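Extracellular invertase (Aspergillus kawachii, PDB 5XH8) probably hydrolyses sucrose at its beta-fructofuranosidic bond and transfers fructosyl units, with high activity, to form fructooligosaccharides such as 1-kestose. Local coordinates at residues Gly52-Val56 with Ser67-Leu73; Ala74-Asp78 with Tyr597-Arg603; Trp226-Ser232 with Trp243-Phe247; Trp239-Trp243 with Asp288-Val292. All blocks are in the same frame, centred on the assembly; numbering follows the deposited sequence.

Contact 1: Gly52-Val56 with Ser67-Leu73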
loop_
_atom_site.group_PDB
_atom_site.type_symbol
_atom_site.label_atom_id
_atom_site.label_comp_id
_atom_site.label_asym_id
_atom_site.label_seq_id
_atom_site.Cartn_x
_atom_site.Cartn_y
_atom_site.Cartn_z
ATOM N N GLY A 52 27.033 2.654 22.701
ATOM C CA GLY A 52 27.004 4.044 23.064
ATOM C C GLY A 52 27.301 5.054 21.953
ATOM O O GLY A 52 27.235 6.250 22.224
ATOM N N LEU A 53 27.591 4.606 20.722
ATOM C CA LEU A 53 27.863 5.530 19.602
ATOM C C LEU A 53 26.600 6.214 19.170
ATOM O O LEU A 53 25.537 5.580 19.092
ATOM C CB LEU A 53 28.384 4.810 18.367
ATOM C CG LEU A 53 29.803 4.316 18.318
ATOM C CD1 LEU A 53 30.004 3.521 17.027
ATOM C CD2 LEU A 53 30.749 5.501 18.406
ATOM N N PHE A 54 26.737 7.493 18.839
ATOM C CA PHE A 54 25.655 8.262 18.323
ATOM C C PHE A 54 25.739 8.309 16.798
ATOM O O PHE A 54 26.744 8.753 16.232
ATOM C CB PHE A 54 25.669 9.659 18.903
ATOM C CG PHE A 54 24.458 10.461 18.556
ATOM C CD1 PHE A 54 23.178 9.994 18.889
ATOM C CD2 PHE A 54 24.572 11.659 17.889
ATOM C CE1 PHE A 54 22.044 10.731 18.582
ATOM C CE2 PHE A 54 23.445 12.396 17.569
ATOM C CZ PHE A 54 22.172 11.935 17.913
ATOM N N HIS A 55 24.662 7.869 16.155
ATOM C CA HIS A 55 24.552 7.820 14.702
ATOM C C HIS A 55 23.767 9.026 14.246
ATOM O O HIS A 55 22.707 9.289 14.797
ATOM C CB HIS A 55 23.808 6.566 14.255
ATOM C CG HIS A 55 24.569 5.307 14.485
ATOM N ND1 HIS A 55 24.850 4.420 13.474
ATOM C CD2 HIS A 55 25.151 4.808 15.601
ATOM C CE1 HIS A 55 25.553 3.417 13.957
ATOM N NE2 HIS A 55 25.744 3.623 15.247
ATOM N N VAL A 56 24.311 9.752 13.258
ATOM C CA VAL A 56 23.598 10.807 12.552
ATOM C C VAL A 56 23.274 10.343 11.113
ATOM O O VAL A 56 24.032 9.577 10.514
ATOM C CB VAL A 56 24.370 12.162 12.518
ATOM C CG1 VAL A 56 24.650 12.679 13.921
ATOM C CG2 VAL A 56 25.673 12.047 11.748
ATOM N N SER A 67 24.886 8.131 6.480
ATOM C CA SER A 67 25.087 8.150 7.923
ATOM C C SER A 67 26.558 8.222 8.340
ATOM O O SER A 67 27.467 7.883 7.589
ATOM C CB SER A 67 24.399 6.918 8.549
ATOM O OG SER A 67 24.355 7.002 9.955
ATOM N N ALA A 68 26.761 8.702 9.557
ATOM C CA ALA A 68 28.066 8.727 10.220
ATOM C C ALA A 68 27.871 8.535 11.728
ATOM O O ALA A 68 26.751 8.712 12.238
ATOM C CB ALA A 68 28.760 10.061 9.961
ATOM N N THR A 69 28.953 8.175 12.427
ATOM C CA THR A 69 28.925 8.005 13.866
ATOM C C THR A 69 29.834 9.010 14.549
ATOM O O THR A 69 30.781 9.538 13.938
ATOM C CB THR A 69 29.359 6.592 14.291
ATOM O OG1 THR A 69 30.677 6.327 13.803
ATOM C CG2 THR A 69 28.387 5.523 13.739
ATOM N N THR A 70 29.525 9.279 15.816
ATOM C CA THR A 70 30.389 10.064 16.674
ATOM C C THR A 70 30.487 9.419 18.062
ATOM O O THR A 70 29.467 8.932 18.601
ATOM C CB THR A 70 29.930 11.509 16.773
ATOM O OG1 THR A 70 30.816 12.229 17.640
ATOM C CG2 THR A 70 28.504 11.640 17.299
ATOM N N ASP A 71 31.704 9.407 18.626
ATOM C CA ASP A 71 31.895 8.945 19.998
ATOM C C ASP A 71 32.096 10.081 20.963
ATOM O O ASP A 71 32.279 9.828 22.155
ATOM C CB ASP A 71 33.028 7.910 20.108
ATOM C CG ASP A 71 34.413 8.490 19.814
ATOM O OD1 ASP A 71 34.687 9.644 20.146
ATOM O OD2 ASP A 71 35.230 7.758 19.251
ATOM N N ASP A 72 32.055 11.326 20.470
ATOM C CA ASP A 72 32.320 12.486 21.320
ATOM C C ASP A 72 31.363 13.665 21.111
ATOM O O ASP A 72 31.424 14.669 21.846
ATOM C CB ASP A 72 33.795 12.921 21.122
ATOM C CG ASP A 72 34.109 13.295 19.656
ATOM O OD1 ASP A 72 33.164 13.360 18.827
ATOM O OD2 ASP A 72 35.288 13.521 19.318
ATOM N N LEU A 73 30.460 13.539 20.129
ATOM C CA LEU A 73 29.581 14.634 19.705
ATOM C C LEU A 73 30.355 15.898 19.287
ATOM O O LEU A 73 29.907 17.028 19.489
ATOM C CB LEU A 73 28.486 14.931 20.740
ATOM C CG LEU A 73 27.222 15.624 20.187
ATOM C CD1 LEU A 73 26.435 14.721 19.229
ATOM C CD2 LEU A 73 26.322 16.119 21.309
HETATM O O HOH W 1 23.686 4.479 10.952
#
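Strands 54-56 and 67-70 run antiparallel, their axes 4.7 Å apart at closest approach and their directions 152° apart. Phe-54 with Thr-70 and Val-56 with Ala-68 are hydrogen-bonded pairs: Phe-54 N reaches Thr-70 O at 3.1 Å and Thr-70 N returns to Phe-54 O at 2.9 Å, while Val-56 N to Ala-68 O is 2.8 Å and Ala-68 N to Val-56 O 3.0 Å. Between them, His-55 and Thr-69 form a non-hydrogen-bonded pair whose CA atoms lie 4.5 Å apart. On their face of the sheet Thr-69 CG2 sits 3.5 Å from the centroid of the His-55 imidazole, a CH-pi contact almost along the ring normal, and Tyr-46 stacks on the same ring. The other face carries Phe-54, Val-56, Ala-68 and Thr-70; there Phe-54 CD2 meets Leu-73 CD1 at 3.8 Å. Ser-67 OG adds a bond to Val-56 O (2.7 Å) and shares a water with His-55 ND1. Past the strand, Thr-70 OG1 accepts from Asp-72 N at 3.2 Å in an ST turn and also bonds Thr-75. The whole is a beta hairpin, strands 54-60 and 65-70, within one sheet of the GH32 beta-propeller.

Contact 2: Ala74-Asp78 with Tyr597-Arg603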
loop_
_atom_site.group_PDB
_atom_site.type_symbol
_atom_site.label_atom_id
_atom_site.label_comp_id
_atom_site.label_asym_id
_atom_site.label_seq_id
_atom_site.Cartn_x
_atom_site.Cartn_y
_atom_site.Cartn_z
ATOM N N ALA A 74 31.490 15.657 18.641
ATOM C CA ALA A 74 32.324 16.723 18.072
ATOM C C ALA A 74 32.818 16.331 16.705
ATOM O O ALA A 74 32.639 17.084 15.736
ATOM C CB ALA A 74 33.499 17.018 18.989
ATOM N N THR A 75 33.408 15.140 16.628
ATOM C CA THR A 75 33.970 14.610 15.405
ATOM C C THR A 75 33.200 13.370 14.935
ATOM O O THR A 75 32.564 12.672 15.735
ATOM C CB THR A 75 35.430 14.195 15.623
ATOM O OG1 THR A 75 35.469 13.113 16.570
ATOM C CG2 THR A 75 36.270 15.379 16.123
ATOM N N TYR A 76 33.312 13.082 13.645
ATOM C CA TYR A 76 32.498 12.057 12.987
ATOM C C TYR A 76 33.329 11.119 12.136
ATOM O O TYR A 76 34.398 11.502 11.631
ATOM C CB TYR A 76 31.407 12.725 12.127
ATOM C CG TYR A 76 30.556 13.658 12.929
ATOM C CD1 TYR A 76 30.950 14.974 13.137
ATOM C CD2 TYR A 76 29.373 13.222 13.540
ATOM C CE1 TYR A 76 30.195 15.839 13.904
ATOM C CE2 TYR A 76 28.603 14.090 14.305
ATOM C CZ TYR A 76 29.016 15.403 14.484
ATOM O OH TYR A 76 28.271 16.297 15.228
ATOM N N GLN A 77 32.812 9.906 11.962
ATOM C CA GLN A 77 33.358 8.895 11.058
ATOM C C GLN A 77 32.251 8.478 10.084
ATOM O O GLN A 77 31.170 8.042 10.508
ATOM C CB GLN A 77 33.789 7.637 11.831
ATOM C CG GLN A 77 35.170 7.677 12.439
ATOM C CD GLN A 77 35.357 8.744 13.519
ATOM O OE1 GLN A 77 34.498 8.954 14.409
ATOM N NE2 GLN A 77 36.515 9.423 13.460
ATOM N N ASP A 78 32.544 8.521 8.794
ATOM C CA ASP A 78 31.600 8.057 7.789
ATOM C C ASP A 78 31.289 6.569 7.949
ATOM O O ASP A 78 32.164 5.799 8.289
ATOM C CB ASP A 78 32.155 8.278 6.390
ATOM C CG ASP A 78 32.247 9.741 6.039
ATOM O OD1 ASP A 78 31.186 10.411 6.007
ATOM O OD2 ASP A 78 33.395 10.218 5.867
ATOM N N TYR A 597 38.107 23.305 14.368
ATOM C CA TYR A 597 38.740 21.990 14.403
ATOM C C TYR A 597 38.221 21.188 13.226
ATOM O O TYR A 597 37.276 21.612 12.561
ATOM C CB TYR A 597 38.418 21.266 15.727
ATOM C CG TYR A 597 36.941 20.839 15.838
ATOM C CD1 TYR A 597 35.942 21.773 16.121
ATOM C CD2 TYR A 597 36.564 19.514 15.648
ATOM C CE1 TYR A 597 34.596 21.395 16.200
ATOM C CE2 TYR A 597 35.224 19.128 15.720
ATOM C CZ TYR A 597 34.239 20.070 15.998
ATOM O OH TYR A 597 32.911 19.684 16.088
ATOM N N ASP A 598 38.829 20.026 12.991
ATOM C CA ASP A 598 38.437 19.112 11.926
ATOM C C ASP A 598 37.381 18.115 12.452
ATOM O O ASP A 598 37.686 17.189 13.196
ATOM C CB ASP A 598 39.678 18.379 11.417
ATOM C CG ASP A 598 39.399 17.477 10.253
ATOM O OD1 ASP A 598 38.275 17.461 9.679
ATOM O OD2 ASP A 598 40.347 16.745 9.880
ATOM N N ALA A 599 36.137 18.304 12.032
ATOM C CA ALA A 599 35.047 17.410 12.436
ATOM C C ALA A 599 35.098 16.058 11.736
ATOM O O ALA A 599 34.374 15.149 12.150
ATOM C CB ALA A 599 33.691 18.078 12.232
ATOM N N TRP A 600 35.939 15.929 10.700
ATOM C CA TRP A 600 36.093 14.718 9.925
ATOM C C TRP A 600 37.559 14.258 9.873
ATOM O O TRP A 600 38.132 14.188 8.792
ATOM C CB TRP A 600 35.523 14.942 8.491
ATOM C CG TRP A 600 34.054 15.223 8.508
ATOM C CD1 TRP A 600 33.453 16.452 8.513
ATOM C CD2 TRP A 600 32.992 14.259 8.590
ATOM N NE1 TRP A 600 32.090 16.318 8.571
ATOM C CE2 TRP A 600 31.776 14.984 8.624
ATOM C CE3 TRP A 600 32.951 12.865 8.636
ATOM C CZ2 TRP A 600 30.527 14.355 8.706
ATOM C CZ3 TRP A 600 31.705 12.232 8.709
ATOM C CH2 TRP A 600 30.508 12.987 8.745
ATOM N N PRO A 601 38.135 13.838 11.024
ATOM C CA PRO A 601 39.577 13.534 11.069
ATOM C C PRO A 601 40.027 12.371 10.202
ATOM O O PRO A 601 41.203 12.311 9.889
ATOM C CB PRO A 601 39.851 13.241 12.561
ATOM C CG PRO A 601 38.523 12.831 13.117
ATOM C CD PRO A 601 37.498 13.637 12.343
ATOM N N ASP A 602 39.127 11.465 9.821
ATOM C CA ASP A 602 39.486 10.334 8.973
ATOM C C ASP A 602 39.185 10.539 7.494
ATOM O O ASP A 602 39.425 9.629 6.726
ATOM C CB ASP A 602 38.835 9.052 9.490
ATOM C CG ASP A 602 39.132 8.805 10.970
ATOM O OD1 ASP A 602 40.281 8.983 11.399
ATOM O OD2 ASP A 602 38.203 8.453 11.724
ATOM N N ARG A 603 38.683 11.717 7.097
ATOM C CA ARG A 603 38.714 12.163 5.688
ATOM C C ARG A 603 39.962 13.021 5.406
ATOM O O ARG A 603 40.406 13.790 6.279
ATOM C CB ARG A 603 37.510 13.074 5.377
ATOM C CG ARG A 603 36.146 12.429 5.334
ATOM C CD ARG A 603 35.084 13.484 5.052
ATOM N NE ARG A 603 33.716 12.984 5.298
ATOM C CZ ARG A 603 32.620 13.742 5.291
ATOM N NH1 ARG A 603 32.702 15.047 5.052
ATOM N NH2 ARG A 603 31.425 13.202 5.541
HETATM O O HOH W 2 36.219 11.395 9.629
#
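Tyr-76 lays its CB over the face of the Trp-600 indole, 3.6 Å from the centroid of the six-membered ring and 18° off its normal, a CH-pi contact; the phenol ring itself lies oblique to the indole. The polar ends of both point elsewhere, Tyr-76 OH to Tyr-345 and Trp-600 NE1 to His-31. Beside this packing the backbones join once directly, Tyr-76 N donating to Ala-599 O at 2.8 Å, and a water bridges Tyr-76 O to Asp-602 N. Side chains fasten the two ends of the contact. At one, Tyr-597 OH donates to Ala-74 O (2.6 Å). At the other, Arg-603 faces Asp-78 in a bidentate salt bridge, with NH2 to OD1 of Asp-78 and NE to OD2 both at 2.8 Å and nearly linear, and Gln-77 NE2 bonds Asp-602 OD2 at 2.6 Å. The 597-603 segment is irregular but held in shape by an Asx turn, in which Asp-598 OD1 accepts from Trp-600 N at 3.0 Å, and by a type I turn from Trp-600 to Arg-603. It follows strand 585-594 of the C-terminal part of the chain and thus brings the chain's end onto the edge of the propeller sheet. There strand 77-78 pairs with strand 65-70, Trp-600 touches Ala-68 of that strand, and Tyr-597 rests against helix 420-426.

Contact 3: Trp226-Ser232 with Trp243-Phe247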
loop_
_atom_site.group_PDB
_atom_site.type_symbol
_atom_site.label_atom_id
_atom_site.label_comp_id
_atom_site.label_asym_id
_atom_site.label_seq_id
_atom_site.Cartn_x
_atom_site.Cartn_y
_atom_site.Cartn_z
ATOM N N TRP A 226 -2.314 17.701 16.911
ATOM C CA TRP A 226 -2.112 19.126 16.714
ATOM C C TRP A 226 -2.446 19.457 15.270
ATOM O O TRP A 226 -1.938 18.806 14.335
ATOM C CB TRP A 226 -0.659 19.538 17.041
ATOM C CG TRP A 226 -0.382 21.012 16.853
ATOM C CD1 TRP A 226 -1.247 22.057 17.114
ATOM C CD2 TRP A 226 0.840 21.613 16.412
ATOM N NE1 TRP A 226 -0.649 23.252 16.815
ATOM C CE2 TRP A 226 0.631 23.021 16.392
ATOM C CE3 TRP A 226 2.089 21.106 16.024
ATOM C CZ2 TRP A 226 1.622 23.924 15.991
ATOM C CZ3 TRP A 226 3.076 22.003 15.606
ATOM C CH2 TRP A 226 2.834 23.406 15.606
ATOM N N HIS A 227 -3.324 20.436 15.082
ATOM C CA HIS A 227 -3.655 20.924 13.765
ATOM C C HIS A 227 -4.024 22.399 13.862
ATOM O O HIS A 227 -4.432 22.860 14.907
ATOM C CB HIS A 227 -4.799 20.088 13.159
ATOM C CG HIS A 227 -6.080 20.183 13.929
ATOM N ND1 HIS A 227 -7.055 21.113 13.637
ATOM C CD2 HIS A 227 -6.522 19.501 15.013
ATOM C CE1 HIS A 227 -8.052 20.984 14.492
ATOM N NE2 HIS A 227 -7.750 20.020 15.344
ATOM N N GLU A 228 -3.840 23.138 12.777
ATOM C CA GLU A 228 -4.122 24.566 12.741
ATOM C C GLU A 228 -4.789 24.875 11.421
ATOM O O GLU A 228 -4.570 24.156 10.436
ATOM C CB GLU A 228 -2.832 25.378 12.842
ATOM C CG GLU A 228 -2.039 25.175 14.113
ATOM C CD GLU A 228 -2.683 25.795 15.343
ATOM O OE1 GLU A 228 -3.668 26.543 15.209
ATOM O OE2 GLU A 228 -2.189 25.505 16.449
ATOM N N PRO A 229 -5.615 25.943 11.379
ATOM C CA PRO A 229 -6.231 26.357 10.120
ATOM C C PRO A 229 -5.202 26.788 9.085
ATOM O O PRO A 229 -4.160 27.355 9.444
ATOM C CB PRO A 229 -7.087 27.587 10.517
ATOM C CG PRO A 229 -7.310 27.441 11.970
ATOM C CD PRO A 229 -6.073 26.771 12.513
ATOM N N THR A 230 -5.510 26.535 7.818
ATOM C CA THR A 230 -4.630 26.877 6.703
ATOM C C THR A 230 -4.075 28.299 6.778
ATOM O O THR A 230 -4.825 29.270 6.798
ATOM C CB THR A 230 -5.365 26.723 5.360
ATOM O OG1 THR A 230 -5.930 25.420 5.280
ATOM C CG2 THR A 230 -4.437 26.923 4.207
ATOM N N ASN A 231 -2.749 28.398 6.815
ATOM C CA ASN A 231 -2.023 29.665 6.803
ATOM C C ASN A 231 -2.345 30.599 7.969
ATOM O O ASN A 231 -2.198 31.805 7.856
ATOM C CB ASN A 231 -2.183 30.380 5.457
ATOM C CG ASN A 231 -1.012 31.291 5.139
ATOM O OD1 ASN A 231 0.103 31.104 5.624
ATOM N ND2 ASN A 231 -1.263 32.295 4.326
ATOM N N SER A 232 -2.729 30.016 9.099
ATOM C CA SER A 232 -2.883 30.739 10.329
ATOM C C SER A 232 -1.488 30.945 10.906
ATOM O O SER A 232 -0.476 30.459 10.350
ATOM C CB SER A 232 -3.798 29.963 11.292
ATOM O OG SER A 232 -3.337 28.639 11.522
ATOM N N TRP A 243 1.970 29.073 10.579
ATOM C CA TRP A 243 1.652 27.660 10.511
ATOM C C TRP A 243 1.553 27.223 9.042
ATOM O O TRP A 243 1.836 26.079 8.719
ATOM C CB TRP A 243 0.353 27.345 11.255
ATOM C CG TRP A 243 0.324 27.738 12.727
ATOM C CD1 TRP A 243 -0.702 28.385 13.379
ATOM C CD2 TRP A 243 1.336 27.504 13.723
ATOM N NE1 TRP A 243 -0.397 28.558 14.713
ATOM C CE2 TRP A 243 0.846 28.033 14.954
ATOM C CE3 TRP A 243 2.612 26.909 13.706
ATOM C CZ2 TRP A 243 1.582 27.967 16.141
ATOM C CZ3 TRP A 243 3.348 26.850 14.884
ATOM C CH2 TRP A 243 2.833 27.372 16.090
ATOM N N ALA A 244 1.131 28.145 8.178
ATOM C CA ALA A 244 1.315 28.041 6.747
ATOM C C ALA A 244 0.509 26.873 6.152
ATOM O O ALA A 244 -0.554 26.509 6.705
ATOM C CB ALA A 244 2.808 27.995 6.412
ATOM N N PHE A 245 0.970 26.284 5.049
ATOM C CA PHE A 245 0.109 25.351 4.295
ATOM C C PHE A 245 0.327 23.872 4.538
ATOM O O PHE A 245 -0.483 23.054 4.105
ATOM C CB PHE A 245 0.217 25.661 2.829
ATOM C CG PHE A 245 -0.324 27.022 2.460
ATOM C CD1 PHE A 245 0.480 28.150 2.538
ATOM C CD2 PHE A 245 -1.638 27.167 2.021
ATOM C CE1 PHE A 245 -0.007 29.402 2.182
ATOM C CE2 PHE A 245 -2.143 28.422 1.667
ATOM C CZ PHE A 245 -1.323 29.539 1.744
ATOM N N ASN A 246 1.410 23.518 5.221
ATOM C CA ASN A 246 1.761 22.111 5.444
ATOM C C ASN A 246 2.867 22.046 6.489
ATOM O O ASN A 246 3.737 22.893 6.485
ATOM C CB ASN A 246 2.237 21.483 4.123
ATOM C CG ASN A 246 2.433 19.992 4.229
ATOM O OD1 ASN A 246 1.483 19.243 4.469
ATOM N ND2 ASN A 246 3.665 19.550 4.043
ATOM N N PHE A 247 2.802 21.074 7.397
ATOM C CA PHE A 247 3.885 20.807 8.336
ATOM C C PHE A 247 4.800 19.681 7.804
ATOM O O PHE A 247 4.316 18.714 7.216
ATOM C CB PHE A 247 3.372 20.343 9.708
ATOM C CG PHE A 247 2.670 21.400 10.541
ATOM C CD1 PHE A 247 2.798 22.772 10.301
ATOM C CD2 PHE A 247 1.892 20.987 11.617
ATOM C CE1 PHE A 247 2.130 23.696 11.099
ATOM C CE2 PHE A 247 1.229 21.917 12.423
ATOM C CZ PHE A 247 1.362 23.269 12.163
#
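Two tryptophans meet at right angles: Trp-226 directs its edge at the face of Trp-243 in a T-shaped pair, the six-membered rings 5.0 Å apart between centroids with planes at 90°. With Phe-247, whose CE2 lies 3.7 Å from Trp-226 CZ3, they form an aromatic cluster in the connection between two sheets of the beta-propeller, where the chain leaves strand 219-227 and heads for strand 247-248. Glu-228 covers the same indole of Trp-243, its CG 3.7 Å from the centroid of the five-membered ring in a CH-pi contact, and its carboxylate is held by Trp-226 NE1, 2.8 Å from Glu-228 OE2. Strands 265-274 and 286-298 supply further neighbours of the cluster. Away from it, a type II turn from Pro-229 to Ser-232, with Asn-231 at positive phi, brings the backbone against residues 243-244. Asn-231 N donates to Ala-244 O at 2.9 Å and Trp-243 N to Ser-232 O at 2.8 Å. Phe-245 stacks on Trp-125 and receives Asn-231 CB over a face of its ring, 4.2 Å from the centroid. Inside the turn, Ser-232 OG donates to Pro-229 O across 2.6 Å, alongside the backbone bond of 3.0 Å from Ser-232 N to that same oxygen.

Contact 4: Trp239-Trp243 with Asp288-Val292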
loop_
_atom_site.group_PDB
_atom_site.type_symbol
_atom_site.label_atom_id
_atom_site.label_comp_id
_atom_site.label_asym_id
_atom_site.label_seq_id
_atom_site.Cartn_x
_atom_site.Cartn_y
_atom_site.Cartn_z
ATOM N N TRP A 239 6.487 36.578 15.837
ATOM C CA TRP A 239 7.519 35.830 16.567
ATOM C C TRP A 239 7.802 34.386 16.079
ATOM O O TRP A 239 8.835 33.816 16.419
ATOM C CB TRP A 239 7.166 35.817 18.065
ATOM C CG TRP A 239 7.098 37.222 18.650
ATOM C CD1 TRP A 239 5.966 37.959 18.905
ATOM C CD2 TRP A 239 8.214 38.064 19.007
ATOM N NE1 TRP A 239 6.314 39.200 19.413
ATOM C CE2 TRP A 239 7.679 39.291 19.484
ATOM C CE3 TRP A 239 9.607 37.902 18.968
ATOM C CZ2 TRP A 239 8.491 40.344 19.916
ATOM C CZ3 TRP A 239 10.417 38.953 19.407
ATOM C CH2 TRP A 239 9.853 40.157 19.868
ATOM N N ALA A 240 6.882 33.797 15.329
ATOM C CA ALA A 240 6.974 32.370 14.978
ATOM C C ALA A 240 6.414 32.063 13.605
ATOM O O ALA A 240 5.743 31.045 13.397
ATOM C CB ALA A 240 6.296 31.541 16.049
ATOM N N GLY A 241 6.718 32.954 12.659
ATOM C CA GLY A 241 6.372 32.769 11.265
ATOM C C GLY A 241 4.898 32.515 11.107
ATOM O O GLY A 241 4.085 33.180 11.759
ATOM N N ARG A 242 4.564 31.553 10.245
ATOM C CA ARG A 242 3.195 31.091 10.078
ATOM C C ARG A 242 3.126 29.563 10.145
ATOM O O ARG A 242 4.096 28.850 9.855
ATOM C CB ARG A 242 2.598 31.581 8.761
ATOM C CG ARG A 242 2.800 33.065 8.445
ATOM C CD ARG A 242 1.881 33.511 7.313
ATOM N NE ARG A 242 0.478 33.513 7.753
ATOM C CZ ARG A 242 -0.151 34.522 8.385
ATOM N NH1 ARG A 242 0.461 35.661 8.665
ATOM N NH2 ARG A 242 -1.418 34.379 8.758
ATOM N N TRP A 243 1.970 29.073 10.579
ATOM C CA TRP A 243 1.652 27.660 10.511
ATOM C C TRP A 243 1.553 27.223 9.042
ATOM O O TRP A 243 1.836 26.079 8.719
ATOM C CB TRP A 243 0.353 27.345 11.255
ATOM C CG TRP A 243 0.324 27.738 12.727
ATOM C CD1 TRP A 243 -0.702 28.385 13.379
ATOM C CD2 TRP A 243 1.336 27.504 13.723
ATOM N NE1 TRP A 243 -0.397 28.558 14.713
ATOM C CE2 TRP A 243 0.846 28.033 14.954
ATOM C CE3 TRP A 243 2.612 26.909 13.706
ATOM C CZ2 TRP A 243 1.582 27.967 16.141
ATOM C CZ3 TRP A 243 3.348 26.850 14.884
ATOM C CH2 TRP A 243 2.833 27.372 16.090
ATOM N N ASP A 288 9.854 28.036 6.995
ATOM C CA ASP A 288 10.065 28.428 8.400
ATOM C C ASP A 288 10.462 27.242 9.288
ATOM O O ASP A 288 9.797 26.219 9.239
ATOM C CB ASP A 288 8.790 29.039 8.989
ATOM C CG ASP A 288 8.502 30.437 8.473
ATOM O OD1 ASP A 288 9.421 31.107 7.928
ATOM O OD2 ASP A 288 7.328 30.843 8.627
ATOM N N MET A 289 11.522 27.407 10.099
ATOM C CA MET A 289 12.053 26.371 10.983
ATOM C C MET A 289 11.686 26.711 12.423
ATOM O O MET A 289 12.431 27.411 13.139
ATOM C CB MET A 289 13.563 26.226 10.839
ATOM C CG MET A 289 14.161 24.998 11.523
ATOM S SD MET A 289 13.315 23.446 11.135
ATOM C CE MET A 289 12.472 23.045 12.669
ATOM N N LEU A 290 10.528 26.209 12.834
ATOM C CA LEU A 290 9.896 26.604 14.105
ATOM C C LEU A 290 10.065 25.597 15.247
ATOM O O LEU A 290 10.268 24.392 15.021
ATOM C CB LEU A 290 8.407 26.856 13.867
ATOM C CG LEU A 290 7.984 27.787 12.744
ATOM C CD1 LEU A 290 6.460 27.875 12.662
ATOM C CD2 LEU A 290 8.572 29.165 12.947
ATOM N N TRP A 291 10.004 26.121 16.476
ATOM C CA TRP A 291 9.802 25.327 17.696
ATOM C C TRP A 291 8.512 25.807 18.367
ATOM O O TRP A 291 8.078 26.957 18.165
ATOM C CB TRP A 291 10.992 25.410 18.667
ATOM C CG TRP A 291 11.191 26.786 19.313
ATOM C CD1 TRP A 291 12.051 27.752 18.898
ATOM C CD2 TRP A 291 10.515 27.317 20.470
ATOM N NE1 TRP A 291 11.972 28.853 19.716
ATOM C CE2 TRP A 291 11.040 28.624 20.693
ATOM C CE3 TRP A 291 9.527 26.819 21.347
ATOM C CZ2 TRP A 291 10.596 29.463 21.752
ATOM C CZ3 TRP A 291 9.077 27.662 22.414
ATOM C CH2 TRP A 291 9.617 28.969 22.591
ATOM N N VAL A 292 7.887 24.909 19.131
ATOM C CA VAL A 292 6.591 25.182 19.772
ATOM C C VAL A 292 6.520 24.445 21.083
ATOM O O VAL A 292 6.814 23.245 21.135
ATOM C CB VAL A 292 5.388 24.716 18.926
ATOM C CG1 VAL A 292 4.073 25.239 19.513
ATOM C CG2 VAL A 292 5.519 25.175 17.490
#
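Apolar packing dominates where the loop 239-243 crosses strand 288-292, the touching parts running 99° apart. Leu-290 and Val-292, alternate residues of the strand, both point toward the loop. Val-292 CG2 lies 3.7 Å from Trp-243 CH2, near the plane of the indole and at its edge, and Leu-290 CD1 is 4.0 Å from Trp-243 CZ3. The leucine also packs on the loop backbone, its CD1 3.3 Å from Ala-240 O, and Phe-311 of strand 302-311 flanks it. Polar contact between the segments amounts to one hydrogen bond, from Arg-242 N to Asp-288 OD2, long at 3.3 Å though well directed at 160°. The guanidinium of Arg-242 turns elsewhere, to Asn-231 O. The fit is also close at Gly-241, whose CA is 3.4 Å from Asp-288 OD2: an ideal CB here would lie 2.2 Å from that oxygen, a clash, and the residue adopts a positive phi as well. The side chain of Asp-288 is also about 5 Å from the bound sodium ion, whose site includes the preceding residue, His-287, with Gly-315, Phe-316 and Ser-318. The chemistry therefore divides along the strand. Leucine and valine seat the indole, while close to the sodium site a carboxylate takes up a loop amide, so the irregular loop is fixed to the strand largely by shape, with a single polar tie.

Overall arrangement
Contacts 1 and 2 adjoin, their centres 11 Å apart, as do contacts 3 and 4 at 10 Å; the two groups lie on opposite sides of the chain's centre. Strands 65-70 and 77-78, neighbours in one sheet, link the first two, and Thr-69 O meets Gln-77 N at 2.9 Å. Trp-243 belongs to both contacts 3 and 4, where Asn-231 O also lies 2.8 Å from Arg-242 NH2. Contact 1 is the buried one and rests on regular strand pairing. The other three are partly buried: contact 2 combines a salt bridge and polar bonds with Tyr-76 packing on Trp-600, contact 3 uses chiefly aromatic rings, with two backbone hydrogen bonds, and contact 4 aliphatic side chains against an indole and loop backbone.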